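Local coordinates for protein glycosyl hydrolase 25 (Streptococcus pneumoniae, PDB 4FF5) that probably cleaves the glycan chains of peptidoglycan as a family 25 glycosyl hydrolase, and is a pneumococcal virulence factor that takes part in host-cell invasion, at residues K158-M163 and V167-A172; Q61-I66 and D101-S106; K52-L57 and Y226-Y231; E110-K113 and P117-V120. All coordinates share one frame; numbering follows the deposited sequence.

Contact 1: residues K158-M163 and V167-A172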
loop_
_atom_site.group_PDB
_atom_site.type_symbol
_atom_site.label_atom_id
_atom_site.label_comp_id
_atom_site.label_asym_id
_atom_site.label_seq_id
_atom_site.Cartn_x
_atom_site.Cartn_y
_atom_site.Cartn_z
ATOM N N LYS A 158 1.457 -7.695 -16.223
ATOM C CA LYS A 158 2.668 -7.635 -17.016
ATOM C C LYS A 158 2.520 -6.524 -18.028
ATOM O O LYS A 158 1.737 -6.638 -18.979
ATOM C CB LYS A 158 2.916 -8.968 -17.719
ATOM C CG LYS A 158 4.292 -9.023 -18.370
ATOM C CD LYS A 158 4.395 -10.114 -19.415
ATOM C CE LYS A 158 4.173 -9.565 -20.813
ATOM N NZ LYS A 158 4.410 -10.631 -21.832
ATOM N N THR A 159 3.258 -5.439 -17.818
ATOM C CA THR A 159 3.156 -4.270 -18.701
ATOM C C THR A 159 4.425 -4.072 -19.512
ATOM O O THR A 159 4.507 -3.161 -20.344
ATOM C CB THR A 159 2.849 -2.988 -17.895
ATOM O OG1 THR A 159 3.815 -2.857 -16.840
ATOM C CG2 THR A 159 1.467 -3.057 -17.311
ATOM N N MET A 160 5.408 -4.933 -19.246
ATOM C CA MET A 160 6.713 -4.959 -19.917
ATOM C C MET A 160 7.110 -6.422 -20.068
ATOM O O MET A 160 6.816 -7.224 -19.179
ATOM C CB MET A 160 7.783 -4.270 -19.052
ATOM C CG MET A 160 7.977 -2.807 -19.361
ATOM S SD MET A 160 9.177 -1.979 -18.309
ATOM C CE MET A 160 10.745 -2.610 -18.902
ATOM N N SER A 161 7.793 -6.755 -21.171
ATOM C CA SER A 161 8.179 -8.142 -21.476
ATOM C C SER A 161 8.952 -8.803 -20.339
ATOM O O SER A 161 8.674 -9.953 -19.970
ATOM C CB SER A 161 9.004 -8.209 -22.757
ATOM O OG SER A 161 8.225 -7.808 -23.860
ATOM N N ASN A 162 9.924 -8.070 -19.803
ATOM C CA ASN A 162 10.640 -8.492 -18.605
ATOM C C ASN A 162 10.113 -7.623 -17.459
ATOM O O ASN A 162 10.673 -6.558 -17.138
ATOM C CB ASN A 162 12.166 -8.360 -18.781
ATOM C CG ASN A 162 12.971 -9.081 -17.692
ATOM O OD1 ASN A 162 13.985 -9.744 -17.981
ATOM N ND2 ASN A 162 12.557 -8.942 -16.456
ATOM N N MET A 163 9.010 -8.075 -16.871
ATOM C CA MET A 163 8.387 -7.344 -15.784
ATOM C C MET A 163 9.326 -7.224 -14.578
ATOM O O MET A 163 9.305 -6.202 -13.899
ATOM C CB MET A 163 7.032 -7.979 -15.400
ATOM C CG MET A 163 6.086 -7.043 -14.669
ATOM S SD MET A 163 5.791 -5.480 -15.536
ATOM C CE MET A 163 5.029 -4.616 -14.152
ATOM N N VAL A 167 10.076 -3.613 -12.899
ATOM C CA VAL A 167 9.811 -3.407 -11.468
ATOM C C VAL A 167 11.071 -2.856 -10.792
ATOM O O VAL A 167 11.003 -1.897 -10.016
ATOM C CB VAL A 167 9.335 -4.701 -10.790
ATOM C CG1 VAL A 167 9.411 -4.584 -9.266
ATOM C CG2 VAL A 167 7.912 -5.028 -11.245
ATOM N N GLU A 168 12.220 -3.465 -11.107
ATOM C CA GLU A 168 13.492 -2.979 -10.609
ATOM C C GLU A 168 13.794 -1.556 -11.075
ATOM O O GLU A 168 14.322 -0.768 -10.303
ATOM C CB GLU A 168 14.644 -3.923 -11.001
ATOM C CG GLU A 168 16.035 -3.362 -10.707
ATOM C CD GLU A 168 16.288 -3.026 -9.234
ATOM O OE1 GLU A 168 15.516 -3.432 -8.342
ATOM O OE2 GLU A 168 17.314 -2.359 -8.950
ATOM N N ASN A 169 13.467 -1.231 -12.326
ATOM C CA ASN A 169 13.641 0.151 -12.802
ATOM C C ASN A 169 12.895 1.150 -11.912
ATOM O O ASN A 169 13.448 2.198 -11.510
ATOM C CB ASN A 169 13.170 0.317 -14.246
ATOM C CG ASN A 169 13.995 -0.484 -15.235
ATOM O OD1 ASN A 169 15.214 -0.656 -15.068
ATOM N ND2 ASN A 169 13.335 -0.973 -16.283
ATOM N N PHE A 170 11.647 0.803 -11.603
ATOM C CA PHE A 170 10.805 1.624 -10.734
ATOM C C PHE A 170 11.443 1.751 -9.344
ATOM O O PHE A 170 11.623 2.871 -8.847
ATOM C CB PHE A 170 9.405 1.009 -10.654
ATOM C CG PHE A 170 8.334 1.934 -10.095
ATOM C CD1 PHE A 170 8.306 2.279 -8.745
ATOM C CD2 PHE A 170 7.333 2.425 -10.921
ATOM C CE1 PHE A 170 7.304 3.100 -8.236
ATOM C CE2 PHE A 170 6.328 3.261 -10.423
ATOM C CZ PHE A 170 6.316 3.601 -9.074
ATOM N N ARG A 171 11.761 0.605 -8.724
ATOM C CA ARG A 171 12.390 0.572 -7.401
ATOM C C ARG A 171 13.682 1.409 -7.312
ATOM O O ARG A 171 13.839 2.229 -6.403
ATOM C CB ARG A 171 12.694 -0.878 -6.995
ATOM C CG ARG A 171 13.042 -1.039 -5.522
ATOM C CD ARG A 171 14.010 -2.204 -5.280
ATOM N NE ARG A 171 15.261 -2.020 -6.030
ATOM C CZ ARG A 171 16.279 -1.249 -5.649
ATOM N NH1 ARG A 171 16.215 -0.568 -4.513
ATOM N NH2 ARG A 171 17.360 -1.147 -6.427
ATOM N N ALA A 172 14.610 1.152 -8.235
ATOM C CA ALA A 172 15.884 1.877 -8.303
ATOM C C ALA A 172 15.689 3.391 -8.405
ATOM O O ALA A 172 16.386 4.168 -7.733
ATOM C CB ALA A 172 16.715 1.375 -9.478
#
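V167 meets M163 through both backbone and side chain. V167 N donates to M163 O over 2.9 Å, at an N-H...O angle of 163°, the i to i+4 bond of the first turn of helix 163-177. The valine lends a methyl to the same oxygen: its CG1 lies anti to the backbone N (chi1 165°), which leaves CG2 anti to the carbonyl carbon and only 3.2 Å from M163 O. The same CG2 has M163 CE at 4.1 Å. The bend of the methionine at chi2 (53°) brings SD to T159 N, a weak bond, and M163 rests, like M160, on M132 of helix 129-143. Next along the helix, the carboxylate of E168 leads away from the loop, toward R171 one turn on. N169 points back at the loop, where its ND2 touches the methyl CE of M160 at 4.0 Å, the two side chains at roughly a right angle. F170 packs on L153 of strand 151-155. R171 then grips E168 side-on in a two-pronged salt bridge, NE to OE1 at 2.7 Å and NH2 to OE2 at 2.8 Å, both partners close to the guanidinium plane. N162 occupies the N-cap position, and the whole is the strand-to-helix turn of one beta-alpha unit of the family's TIM barrel.

Contact 2: residues Q61-I66 and D101-S106. With EDO (1,2-ethanediol), chain C.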
loop_
_atom_site.group_PDB
_atom_site.type_symbol
_atom_site.label_atom_id
_atom_site.label_comp_id
_atom_site.label_asym_id
_atom_site.label_seq_id
_atom_site.Cartn_x
_atom_site.Cartn_y
_atom_site.Cartn_z
ATOM N N GLN A 61 -12.440 4.960 -2.978
ATOM C CA GLN A 61 -13.089 5.224 -1.704
ATOM C C GLN A 61 -13.188 6.739 -1.493
ATOM O O GLN A 61 -12.202 7.380 -1.153
ATOM C CB GLN A 61 -12.309 4.567 -0.563
ATOM C CG GLN A 61 -12.379 3.051 -0.562
ATOM C CD GLN A 61 -11.567 2.413 -1.677
ATOM O OE1 GLN A 61 -10.400 2.734 -1.871
ATOM N NE2 GLN A 61 -12.193 1.511 -2.426
ATOM N N ARG A 62 -14.377 7.304 -1.712
ATOM C CA ARG A 62 -14.577 8.759 -1.654
ATOM C C ARG A 62 -14.478 9.313 -0.219
ATOM O O ARG A 62 -15.227 8.879 0.677
ATOM C CB ARG A 62 -15.910 9.148 -2.314
ATOM C CG ARG A 62 -16.091 8.514 -3.690
ATOM C CD ARG A 62 -17.500 8.707 -4.224
ATOM N NE ARG A 62 -17.640 9.980 -4.920
ATOM N N PRO A 63 -13.539 10.261 0.011
ATOM C CA PRO A 63 -13.345 10.899 1.320
ATOM C C PRO A 63 -14.640 11.438 1.942
ATOM O O PRO A 63 -14.814 11.333 3.159
ATOM C CB PRO A 63 -12.377 12.036 0.999
ATOM C CG PRO A 63 -11.528 11.455 -0.089
ATOM C CD PRO A 63 -12.511 10.706 -0.953
ATOM N N GLU A 64 -15.542 11.970 1.113
ATOM C CA GLU A 64 -16.810 12.516 1.608
ATOM C C GLU A 64 -17.731 11.421 2.145
ATOM O O GLU A 64 -18.704 11.705 2.855
ATOM C CB GLU A 64 -17.520 13.374 0.542
ATOM C CG GLU A 64 -18.253 12.610 -0.555
ATOM C CD GLU A 64 -17.511 12.601 -1.879
ATOM O OE1 GLU A 64 -18.070 12.052 -2.855
ATOM N N GLU A 65 -17.427 10.167 1.809
ATOM C CA GLU A 65 -18.207 9.046 2.332
ATOM C C GLU A 65 -17.535 8.398 3.539
ATOM O O GLU A 65 -18.100 7.491 4.164
ATOM C CB GLU A 65 -18.522 8.039 1.234
ATOM C CG GLU A 65 -19.653 8.463 0.315
ATOM C CD GLU A 65 -19.659 7.718 -1.000
ATOM O OE1 GLU A 65 -19.166 6.577 -1.051
ATOM O OE2 GLU A 65 -20.153 8.277 -2.001
ATOM N N ILE A 66 -16.362 8.912 3.906
ATOM C CA ILE A 66 -15.620 8.405 5.071
ATOM C C ILE A 66 -15.743 9.298 6.309
ATOM O O ILE A 66 -15.362 10.475 6.277
ATOM C CB ILE A 66 -14.116 8.203 4.769
ATOM C CG1 ILE A 66 -13.932 7.219 3.604
ATOM C CG2 ILE A 66 -13.389 7.716 6.021
ATOM C CD1 ILE A 66 -12.547 7.277 2.983
ATOM N N ASP A 101 -3.742 9.967 -8.271
ATOM C CA ASP A 101 -4.975 9.585 -7.596
ATOM C C ASP A 101 -5.773 10.838 -7.166
ATOM O O ASP A 101 -5.197 11.829 -6.688
ATOM C CB ASP A 101 -4.643 8.687 -6.393
ATOM C CG ASP A 101 -5.885 8.137 -5.705
ATOM O OD1 ASP A 101 -6.505 8.896 -4.944
ATOM O OD2 ASP A 101 -6.222 6.938 -5.903
ATOM N N LYS A 102 -7.086 10.789 -7.338
ATOM C CA LYS A 102 -7.949 11.958 -7.043
ATOM C C LYS A 102 -8.276 12.193 -5.556
ATOM O O LYS A 102 -8.807 13.249 -5.208
ATOM C CB LYS A 102 -9.224 11.924 -7.899
ATOM C CG LYS A 102 -8.965 12.285 -9.355
ATOM C CD LYS A 102 -10.244 12.254 -10.175
ATOM C CE LYS A 102 -9.978 12.760 -11.578
ATOM N NZ LYS A 102 -11.205 12.593 -12.395
ATOM N N ALA A 103 -7.957 11.235 -4.680
ATOM C CA ALA A 103 -8.299 11.360 -3.262
ATOM C C ALA A 103 -7.111 11.375 -2.292
ATOM O O ALA A 103 -7.309 11.648 -1.111
ATOM C CB ALA A 103 -9.294 10.272 -2.844
ATOM N N TYR A 104 -5.891 11.104 -2.774
ATOM C CA TYR A 104 -4.780 10.809 -1.850
ATOM C C TYR A 104 -4.490 11.910 -0.811
ATOM O O TYR A 104 -4.209 11.602 0.343
ATOM C CB TYR A 104 -3.498 10.391 -2.604
ATOM C CG TYR A 104 -2.702 11.553 -3.154
ATOM C CD1 TYR A 104 -1.595 12.050 -2.472
ATOM C CD2 TYR A 104 -3.068 12.167 -4.352
ATOM C CE1 TYR A 104 -0.855 13.126 -2.973
ATOM C CE2 TYR A 104 -2.347 13.238 -4.854
ATOM C CZ TYR A 104 -1.252 13.716 -4.173
ATOM O OH TYR A 104 -0.556 14.787 -4.703
ATOM N N LYS A 105 -4.592 13.182 -1.203
ATOM C CA LYS A 105 -4.303 14.270 -0.252
ATOM C C LYS A 105 -5.266 14.221 0.926
ATOM O O LYS A 105 -4.856 14.373 2.088
ATOM C CB LYS A 105 -4.396 15.641 -0.925
ATOM C CG LYS A 105 -3.426 15.887 -2.063
ATOM C CD LYS A 105 -3.580 17.325 -2.560
ATOM C CE LYS A 105 -2.416 17.708 -3.448
ATOM N NZ LYS A 105 -2.640 19.026 -4.113
ATOM N N SER A 106 -6.546 14.001 0.619
ATOM C CA SER A 106 -7.572 13.822 1.646
ATOM C C SER A 106 -7.346 12.630 2.565
ATOM O O SER A 106 -7.399 12.754 3.803
ATOM C CB SER A 106 -8.937 13.702 0.999
ATOM O OG SER A 106 -9.361 14.964 0.512
HETATM C C1 EDO C . -10.743 13.557 -16.436
HETATM O O1 EDO C . -9.996 13.224 -15.252
HETATM C C2 EDO C . -12.222 13.301 -16.212
HETATM O O2 EDO C . -12.573 13.313 -14.813
#
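Two beta-alpha connections of the TIM barrel meet where the ring of P63, in the loop after strand 54-57, is set against A103, just before helix 104-112, and S106 in its first turn. The ring presents its CG, which lies 3.7 Å from A103 CB and 3.6 Å from S106 CB, so that one corner of the proline fits between two residues spaced three apart. The hydroxyl takes little part: S106 OG stands beside its own backbone N (chi1 -73°), and it is CB that bears on the ring. P63 opens a short 3-10 segment, held by E65 N bonding to R62 O and I66 N to P63 O, with the R62 NE and E64 OE1 salt bridge alongside it. P63 also rests on Y68 and H107.

On the helix side, D101 organises the turn that carries A103. Its OD1 accepts from A103 N at 2.8 Å, a capping bond met on the anti side and 28° out of the carboxylate plane. OD2 has other partners, the salt bridge to R81 and the N-H of G59, so a single carboxylate ties the helix start to the neighbouring strand and to the first loop. K102 stretches out in extended form and holds an ethanediol, probably from the crystallisation liquor, with NZ 3.2 Å from its O1; N92 O and the ring of F96 are further partners of this amine. The contact thus joins the first two beta-alpha loops of the TIM barrel, the second leading into its helix through a capped turn.

Contact 3: residues K52-L57 and Y226-Y231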
loop_
_atom_site.group_PDB
_atom_site.type_symbol
_atom_site.label_atom_id
_atom_site.label_comp_id
_atom_site.label_asym_id
_atom_site.label_seq_id
_atom_site.Cartn_x
_atom_site.Cartn_y
_atom_site.Cartn_z
ATOM N N LYS A 52 -6.218 -3.837 15.693
ATOM C CA LYS A 52 -7.155 -3.338 14.708
ATOM C C LYS A 52 -6.501 -3.506 13.325
ATOM O O LYS A 52 -5.272 -3.506 13.212
ATOM C CB LYS A 52 -7.507 -1.882 15.006
ATOM C CG LYS A 52 -8.563 -1.736 16.100
ATOM C CD LYS A 52 -8.363 -0.473 16.919
ATOM C CE LYS A 52 -9.452 -0.277 17.974
ATOM N NZ LYS A 52 -9.912 -1.557 18.581
ATOM N N PRO A 53 -7.318 -3.682 12.277
ATOM C CA PRO A 53 -6.750 -4.040 10.976
ATOM C C PRO A 53 -6.038 -2.870 10.283
ATOM O O PRO A 53 -6.255 -1.706 10.641
ATOM C CB PRO A 53 -7.981 -4.440 10.168
ATOM C CG PRO A 53 -9.092 -3.668 10.765
ATOM C CD PRO A 53 -8.789 -3.585 12.236
ATOM N N ILE A 54 -5.183 -3.200 9.318
ATOM C CA ILE A 54 -4.566 -2.214 8.432
ATOM C C ILE A 54 -5.382 -2.169 7.136
ATOM O O ILE A 54 -5.649 -3.211 6.524
ATOM C CB ILE A 54 -3.097 -2.580 8.124
ATOM C CG1 ILE A 54 -2.246 -2.524 9.417
ATOM C CG2 ILE A 54 -2.529 -1.712 6.997
ATOM C CD1 ILE A 54 -1.024 -3.430 9.353
ATOM N N ILE A 55 -5.784 -0.966 6.725
ATOM C CA ILE A 55 -6.519 -0.809 5.479
ATOM C C ILE A 55 -5.640 -0.211 4.377
ATOM O O ILE A 55 -4.576 0.373 4.639
ATOM C CB ILE A 55 -7.806 0.047 5.656
ATOM C CG1 ILE A 55 -7.438 1.510 5.976
ATOM C CG2 ILE A 55 -8.715 -0.588 6.712
ATOM C CD1 ILE A 55 -8.638 2.451 6.060
ATOM N N ASP A 56 -6.065 -0.428 3.137
ATOM C CA ASP A 56 -5.551 0.336 2.007
ATOM C C ASP A 56 -6.736 0.956 1.265
ATOM O O ASP A 56 -7.827 0.363 1.195
ATOM C CB ASP A 56 -4.587 -0.465 1.112
ATOM C CG ASP A 56 -5.243 -1.679 0.452
ATOM O OD1 ASP A 56 -5.152 -2.794 1.021
ATOM O OD2 ASP A 56 -5.854 -1.508 -0.632
ATOM N N LEU A 57 -6.505 2.168 0.763
ATOM C CA LEU A 57 -7.531 3.028 0.205
ATOM C C LEU A 57 -6.976 3.687 -1.030
ATOM O O LEU A 57 -5.753 3.875 -1.151
ATOM C CB LEU A 57 -7.859 4.164 1.179
ATOM C CG LEU A 57 -8.538 3.889 2.489
ATOM C CD1 LEU A 57 -8.393 5.137 3.342
ATOM C CD2 LEU A 57 -10.010 3.583 2.241
ATOM N N TYR A 226 6.984 -12.874 3.979
ATOM C CA TYR A 226 6.281 -11.600 3.809
ATOM C C TYR A 226 5.894 -10.966 5.173
ATOM O O TYR A 226 5.719 -11.668 6.179
ATOM C CB TYR A 226 5.066 -11.843 2.912
ATOM C CG TYR A 226 4.111 -12.863 3.501
ATOM C CD1 TYR A 226 3.055 -12.464 4.325
ATOM C CD2 TYR A 226 4.278 -14.232 3.249
ATOM C CE1 TYR A 226 2.202 -13.396 4.893
ATOM C CE2 TYR A 226 3.443 -15.175 3.830
ATOM C CZ TYR A 226 2.402 -14.752 4.642
ATOM O OH TYR A 226 1.544 -15.676 5.182
ATOM N N ASP A 227 5.740 -9.641 5.185
ATOM C CA ASP A 227 5.423 -8.906 6.404
ATOM C C ASP A 227 3.932 -8.667 6.585
ATOM O O ASP A 227 3.436 -8.513 7.704
ATOM C CB ASP A 227 6.111 -7.539 6.370
ATOM C CG ASP A 227 7.589 -7.617 6.643
ATOM O OD1 ASP A 227 8.051 -8.613 7.228
ATOM O OD2 ASP A 227 8.300 -6.653 6.287
ATOM N N ILE A 228 3.204 -8.603 5.478
ATOM C CA ILE A 228 1.816 -8.135 5.553
ATOM C C ILE A 228 0.989 -8.827 4.451
ATOM O O ILE A 228 1.487 -9.099 3.360
ATOM C CB ILE A 228 1.762 -6.572 5.531
ATOM C CG1 ILE A 228 0.316 -6.041 5.617
ATOM C CG2 ILE A 228 2.580 -5.996 4.374
ATOM C CD1 ILE A 228 0.209 -4.586 6.055
ATOM N N HIS A 229 -0.257 -9.132 4.797
ATOM C CA HIS A 229 -1.155 -9.966 4.010
ATOM C C HIS A 229 -2.445 -9.234 3.744
ATOM O O HIS A 229 -3.180 -8.850 4.668
ATOM C CB HIS A 229 -1.375 -11.282 4.762
ATOM C CG HIS A 229 -2.529 -12.122 4.264
ATOM N ND1 HIS A 229 -3.220 -12.942 5.084
ATOM C CD2 HIS A 229 -3.092 -12.274 2.985
ATOM C CE1 HIS A 229 -4.184 -13.566 4.386
ATOM N NE2 HIS A 229 -4.102 -13.167 3.101
ATOM N N GLN A 230 -2.735 -9.020 2.470
ATOM C CA GLN A 230 -4.006 -8.447 2.089
ATOM C C GLN A 230 -5.042 -9.567 2.003
ATOM O O GLN A 230 -5.007 -10.370 1.063
ATOM C CB GLN A 230 -3.889 -7.760 0.745
ATOM C CG GLN A 230 -5.070 -6.831 0.473
ATOM C CD GLN A 230 -4.980 -6.230 -0.904
ATOM O OE1 GLN A 230 -5.064 -6.957 -1.920
ATOM N NE2 GLN A 230 -4.853 -4.894 -0.968
ATOM N N TYR A 231 -5.955 -9.643 2.974
ATOM C CA TYR A 231 -6.776 -10.859 3.079
ATOM C C TYR A 231 -8.172 -10.820 2.447
ATOM O O TYR A 231 -8.801 -11.865 2.274
ATOM C CB TYR A 231 -6.828 -11.391 4.523
ATOM C CG TYR A 231 -7.615 -10.562 5.539
ATOM C CD1 TYR A 231 -9.004 -10.632 5.610
ATOM C CD2 TYR A 231 -6.947 -9.751 6.463
ATOM C CE1 TYR A 231 -9.723 -9.900 6.557
ATOM C CE2 TYR A 231 -7.649 -9.021 7.419
ATOM C CZ TYR A 231 -9.022 -9.107 7.472
ATOM O OH TYR A 231 -9.699 -8.378 8.432
HETATM O O HOH W 1 -4.206 -3.031 -3.054
#
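D56 OD1 is gripped by two amide nitrogens: Q230 NE2 donates to it over 2.9 Å at 154°, and N247 ND2 of the intervening strand 244-249 bonds to it as well. The glutamine comes from the syn side, but 35° out of the carboxylate plane, while the acceptor lies nearly in the plane of the amide. Q230 gets there by extending straight from strand 228-232, with CG anti to its backbone N; D56 carries its carboxylate between backbone N and carbonyl carbon (chi1 62°), the crowded position. A water bridges the same two groups, accepting from Q230 NE2 at 2.9 Å and giving a weak bond to D56 OD2 at 3.3 Å. The other end of the amide is no less occupied, since Q230 OE1 is hydrogen-bonded to the hydroxyls of Y209 and Y185, which settles its rotation. Two residues back along each strand, I54 CD1 and I228 CD1 meet methyl to methyl at 3.7 Å, with L262 and F263 of helix 255-263 and W205 packed around them. The barrel interior is therefore greasy at this level and polar at the next, where D245 OD1 and D56 OD2 bring like charges close together. Two amide donors and a water fix the carboxylate's rotation at the polar end of the barrel, where GH25 enzymes are expected to have their active site.

Contact 4: residues E110-K113 and P117-V120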
loop_
_atom_site.group_PDB
_atom_site.type_symbol
_atom_site.label_atom_id
_atom_site.label_comp_id
_atom_site.label_asym_id
_atom_site.label_seq_id
_atom_site.Cartn_x
_atom_site.Cartn_y
_atom_site.Cartn_z
ATOM N N GLU A 110 -6.250 13.562 6.385
ATOM C CA GLU A 110 -7.295 13.288 7.375
ATOM C C GLU A 110 -6.896 12.196 8.384
ATOM O O GLU A 110 -7.267 12.229 9.563
ATOM C CB GLU A 110 -8.634 12.964 6.709
ATOM C CG GLU A 110 -9.235 14.118 5.891
ATOM C CD GLU A 110 -10.022 15.152 6.694
ATOM O OE1 GLU A 110 -9.900 15.247 7.929
ATOM O OE2 GLU A 110 -10.789 15.894 6.054
ATOM N N LEU A 111 -6.112 11.235 7.920
ATOM C CA LEU A 111 -5.683 10.154 8.774
ATOM C C LEU A 111 -4.497 10.574 9.621
ATOM O O LEU A 111 -4.423 10.243 10.821
ATOM C CB LEU A 111 -5.345 8.930 7.895
ATOM C CG LEU A 111 -6.276 7.710 7.767
ATOM C CD1 LEU A 111 -7.703 7.811 8.300
ATOM C CD2 LEU A 111 -6.243 7.112 6.360
ATOM N N GLN A 112 -3.562 11.304 9.020
ATOM C CA GLN A 112 -2.382 11.755 9.767
ATOM C C GLN A 112 -2.767 12.698 10.907
ATOM O O GLN A 112 -2.179 12.639 11.985
ATOM C CB GLN A 112 -1.369 12.426 8.847
ATOM C CG GLN A 112 -0.596 11.417 8.023
ATOM C CD GLN A 112 0.523 12.026 7.225
ATOM O OE1 GLN A 112 0.475 13.199 6.842
ATOM N NE2 GLN A 112 1.541 11.231 6.961
ATOM N N LYS A 113 -3.758 13.553 10.663
ATOM C CA LYS A 113 -4.207 14.509 11.682
ATOM C C LYS A 113 -4.834 13.771 12.859
ATOM O O LYS A 113 -4.889 14.300 13.960
ATOM C CB LYS A 113 -5.175 15.533 11.096
ATOM C CG LYS A 113 -6.579 15.019 10.818
ATOM N N PRO A 117 -0.763 6.180 11.410
ATOM C CA PRO A 117 0.364 6.198 10.498
ATOM C C PRO A 117 -0.076 5.755 9.093
ATOM O O PRO A 117 -0.922 4.863 8.943
ATOM C CB PRO A 117 1.348 5.229 11.146
ATOM C CG PRO A 117 0.487 4.261 11.878
ATOM C CD PRO A 117 -0.714 5.030 12.334
ATOM N N VAL A 118 0.504 6.396 8.083
ATOM C CA VAL A 118 0.044 6.248 6.718
ATOM C C VAL A 118 1.250 6.003 5.827
ATOM O O VAL A 118 2.237 6.746 5.874
ATOM C CB VAL A 118 -0.679 7.535 6.234
ATOM C CG1 VAL A 118 -1.141 7.391 4.787
ATOM C CG2 VAL A 118 -1.861 7.855 7.140
ATOM N N ALA A 119 1.156 4.951 5.025
ATOM C CA ALA A 119 2.126 4.651 3.995
ATOM C C ALA A 119 1.441 4.902 2.662
ATOM O O ALA A 119 0.244 5.204 2.630
ATOM C CB ALA A 119 2.558 3.194 4.119
ATOM N N VAL A 120 2.178 4.765 1.558
ATOM C CA VAL A 120 1.606 5.045 0.257
ATOM C C VAL A 120 1.906 3.915 -0.727
ATOM O O VAL A 120 2.846 3.155 -0.518
ATOM C CB VAL A 120 2.097 6.406 -0.327
ATOM C CG1 VAL A 120 1.481 7.590 0.445
ATOM C CG2 VAL A 120 3.627 6.474 -0.417
HETATM O O HOH W 2 2.201 8.885 8.556
#
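The end of helix 104-112 turns back into strand 118-123 here, the alpha-to-beta return of a beta-alpha-beta unit, and V118 is the strand residue that meets the helix. A single methyl does the touching: V118 CG2 lies 3.7 Å from L111 CB and 3.9 Å from Q112 CG, so it sits against the near parts of two successive side chains, CB of one and CG of the other. The valine's torsion explains this, for with CG1 anti to the backbone N (chi1 179°) CG2 is the branch left facing the helix. L111 directs CB at the strand and packs on A78 and Y68 too. Q112 lies across V118 at about a right angle, its chain extended beyond CG, and this carries its amide past the methyl to the water at V118 N.

That water joins the two segments. It accepts from Q112 NE2 at 2.9 Å and from V118 N at 3.0 Å, so the first backbone N-H of the strand is satisfied through solvent while V118 also bonds by its backbone to S149, just before strand 151-155. Q112 NE2 also donates to Y146 O, its strongest polar partner, which ties the helix end to a further loop. V118 packs as well on V80 of the neighbouring strand 77-84. Strands 77-84 and 118-123 run parallel and adjacent with helix 104-112 between them in sequence, and this helix covering both strands is the beta-alpha-beta crossover from which the TIM barrel is built.

Overall arrangement
Contact 3 is the core of the set, all four touching residues buried inside the barrel, and its chemistry is a carboxylate-amide network over an isoleucine pair. Contact 4 is buried as well but lies between helix and sheet, mostly aliphatic with one bridging water; it reaches the same sheet as contact 3, and L57 CD1 touches L111 CD2 at 4.2 Å. Contacts 2 and 4 share helix 104-112, one at its start and one at its end; contact 2, partly buried, sets a proline against alanine and serine beside a capped turn. Contact 1, also partly buried, lies across the chain's centre from contacts 3 and 4, and alone has a backbone hydrogen bond linking its segments.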